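Local coordinates for protein glutathione S-transferase (Bombyx mori, PDB 5ZFG) that probably transfers glutathione to electrophilic compounds and metabolises the insecticide diazinon in the silkworm, at residues 131-136 against 173-178. Sequence-based numbering, arbitrary orientation.
Sequences KVHISL and IDFDFS
The Phe175 ring meets Val132, His133 and Leu136, and Phe177 adds its CB against Leu136, joining helix 126-146 to the loop between helices 160-172 and 181-193 within the all-helical C-terminal domain of the glutathione transferase fold. Just before them, Asp174, with positive phi, is the C-prime residue of the Schellman motif that ends helix 160-172. Phe175 CG lies anti to its backbone N (chi1 -168°), and the flat ring beyond it brings CZ 3.7 Å from CG1 of Val132, whose short, branched side chain suits this buried place. His133 offers a flat ring obliquely to the phenyl, planes at 47°, its NE2 3.7 Å from Phe175 CZ, while ND1 still serves a polar partner, the hydroxyl of Tyr180. An alanine in place of Phe175 would probably open a gap beside Val132 and leave one flank of the imidazole without its apolar neighbour. Asp176 points away from the helix and suits the exposed turn: its OD1 accepts from Ser178 N (2.9 Å), closing an Asx turn, and from Ser178 OG. Between them, Phe177 sends its ring off to meet Tyr187 edge-to-face. Leu136 is long enough to serve both phenylalanines: its CD1 lies 4.2 Å from Phe175 CE1 and 4.1 Å from Phe177 CB.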
loop_
_atom_site.group_PDB
_atom_site.type_symbol
_atom_site.label_atom_id
_atom_site.label_comp_id
_atom_site.label_asym_id
_atom_site.label_seq_id
_atom_site.Cartn_x
_atom_site.Cartn_y
_atom_site.Cartn_z
ATOM N N LYS B 131 11.928 -13.572 -10.375
ATOM C CA LYS B 131 11.000 -12.846 -9.522
ATOM C C LYS B 131 9.751 -12.423 -10.287
ATOM O O LYS B 131 8.667 -12.354 -9.698
ATOM C CB LYS B 131 11.711 -11.651 -8.888
ATOM C CG LYS B 131 12.678 -12.063 -7.745
ATOM C CD LYS B 131 13.446 -10.878 -7.204
ATOM C CE LYS B 131 14.506 -11.300 -6.183
ATOM N NZ LYS B 131 13.960 -11.497 -4.817
ATOM N N VAL B 132 9.871 -12.158 -11.594
ATOM C CA VAL B 132 8.676 -11.954 -12.410
ATOM C C VAL B 132 7.797 -13.196 -12.359
ATOM O O VAL B 132 6.581 -13.114 -12.144
ATOM C CB VAL B 132 9.050 -11.608 -13.864
ATOM C CG1 VAL B 132 7.805 -11.635 -14.733
ATOM C CG2 VAL B 132 9.744 -10.257 -13.941
ATOM N N HIS B 133 8.407 -14.371 -12.532
ATOM C CA HIS B 133 7.605 -15.591 -12.539
ATOM C C HIS B 133 6.998 -15.877 -11.169
ATOM O O HIS B 133 5.888 -16.410 -11.087
ATOM C CB HIS B 133 8.450 -16.771 -13.042
ATOM C CG HIS B 133 8.581 -16.803 -14.534
ATOM N ND1 HIS B 133 7.534 -17.143 -15.362
ATOM C CD2 HIS B 133 9.619 -16.488 -15.348
ATOM C CE1 HIS B 133 7.925 -17.063 -16.622
ATOM N NE2 HIS B 133 9.186 -16.667 -16.642
ATOM N N ILE B 134 7.689 -15.523 -10.084
ATOM C CA ILE B 134 7.104 -15.721 -8.759
ATOM C C ILE B 134 5.880 -14.824 -8.565
ATOM O O ILE B 134 4.856 -15.261 -8.017
ATOM C CB ILE B 134 8.172 -15.499 -7.670
ATOM C CG1 ILE B 134 9.166 -16.666 -7.680
ATOM C CG2 ILE B 134 7.525 -15.391 -6.301
ATOM C CD1 ILE B 134 10.540 -16.311 -7.179
ATOM N N SER B 135 5.943 -13.576 -9.048
ATOM C CA SER B 135 4.803 -12.666 -8.925
ATOM C C SER B 135 3.613 -13.162 -9.731
ATOM O O SER B 135 2.470 -13.130 -9.256
ATOM C CB SER B 135 5.190 -11.262 -9.382
ATOM O OG SER B 135 6.193 -10.713 -8.555
ATOM N N LEU B 136 3.862 -13.587 -10.978
ATOM C CA LEU B 136 2.802 -14.185 -11.774
ATOM C C LEU B 136 2.240 -15.417 -11.082
ATOM O O LEU B 136 1.019 -15.605 -11.030
ATOM C CB LEU B 136 3.338 -14.536 -13.167
ATOM C CG LEU B 136 3.710 -13.313 -14.003
ATOM C CD1 LEU B 136 4.593 -13.682 -15.176
ATOM C CD2 LEU B 136 2.443 -12.602 -14.478
ATOM N N ILE B 173 6.852 -5.657 -23.566
ATOM C CA ILE B 173 8.158 -6.198 -23.927
ATOM C C ILE B 173 8.045 -7.585 -24.561
ATOM O O ILE B 173 9.055 -8.291 -24.685
ATOM C CB ILE B 173 9.111 -6.218 -22.716
ATOM C CG1 ILE B 173 8.637 -7.206 -21.645
ATOM C CG2 ILE B 173 9.276 -4.825 -22.134
ATOM C CD1 ILE B 173 9.786 -7.782 -20.825
ATOM N N ASP B 174 6.836 -7.984 -24.968
ATOM C CA ASP B 174 6.580 -9.273 -25.614
ATOM C C ASP B 174 6.935 -10.444 -24.702
ATOM O O ASP B 174 7.365 -11.503 -25.170
ATOM C CB ASP B 174 7.317 -9.386 -26.955
ATOM C CG ASP B 174 6.737 -10.463 -27.853
ATOM O OD1 ASP B 174 5.505 -10.488 -28.040
ATOM O OD2 ASP B 174 7.518 -11.284 -28.373
ATOM N N PHE B 175 6.750 -10.252 -23.397
ATOM C CA PHE B 175 6.942 -11.308 -22.412
ATOM C C PHE B 175 5.773 -12.279 -22.491
ATOM O O PHE B 175 4.619 -11.881 -22.306
ATOM C CB PHE B 175 7.037 -10.683 -21.018
ATOM C CG PHE B 175 7.518 -11.622 -19.940
ATOM C CD1 PHE B 175 6.696 -12.635 -19.461
ATOM C CD2 PHE B 175 8.777 -11.457 -19.377
ATOM C CE1 PHE B 175 7.127 -13.491 -18.459
ATOM C CE2 PHE B 175 9.223 -12.305 -18.377
ATOM C CZ PHE B 175 8.395 -13.328 -17.918
ATOM N N ASP B 176 6.060 -13.549 -22.767
ATOM C CA ASP B 176 5.005 -14.555 -22.835
ATOM C C ASP B 176 4.632 -15.001 -21.425
ATOM O O ASP B 176 5.466 -15.568 -20.707
ATOM C CB ASP B 176 5.457 -15.747 -23.680
ATOM C CG ASP B 176 4.484 -16.920 -23.624
ATOM O OD1 ASP B 176 3.257 -16.721 -23.459
ATOM O OD2 ASP B 176 4.963 -18.066 -23.746
ATOM N N PHE B 177 3.386 -14.749 -21.030
ATOM C CA PHE B 177 2.884 -15.211 -19.742
ATOM C C PHE B 177 1.649 -16.087 -19.924
ATOM O O PHE B 177 0.843 -16.237 -19.005
ATOM C CB PHE B 177 2.613 -14.042 -18.779
ATOM C CG PHE B 177 1.725 -12.931 -19.329
ATOM C CD1 PHE B 177 0.364 -12.907 -19.042
ATOM C CD2 PHE B 177 2.268 -11.875 -20.059
ATOM C CE1 PHE B 177 -0.456 -11.873 -19.518
ATOM C CE2 PHE B 177 1.459 -10.836 -20.535
ATOM C CZ PHE B 177 0.101 -10.831 -20.267
ATOM N N SER B 178 1.512 -16.704 -21.106
ATOM C CA SER B 178 0.314 -17.490 -21.401
ATOM C C SER B 178 0.231 -18.765 -20.572
ATOM O O SER B 178 -0.870 -19.295 -20.381
ATOM C CB SER B 178 0.252 -17.837 -22.897
ATOM O OG SER B 178 1.409 -18.542 -23.300
#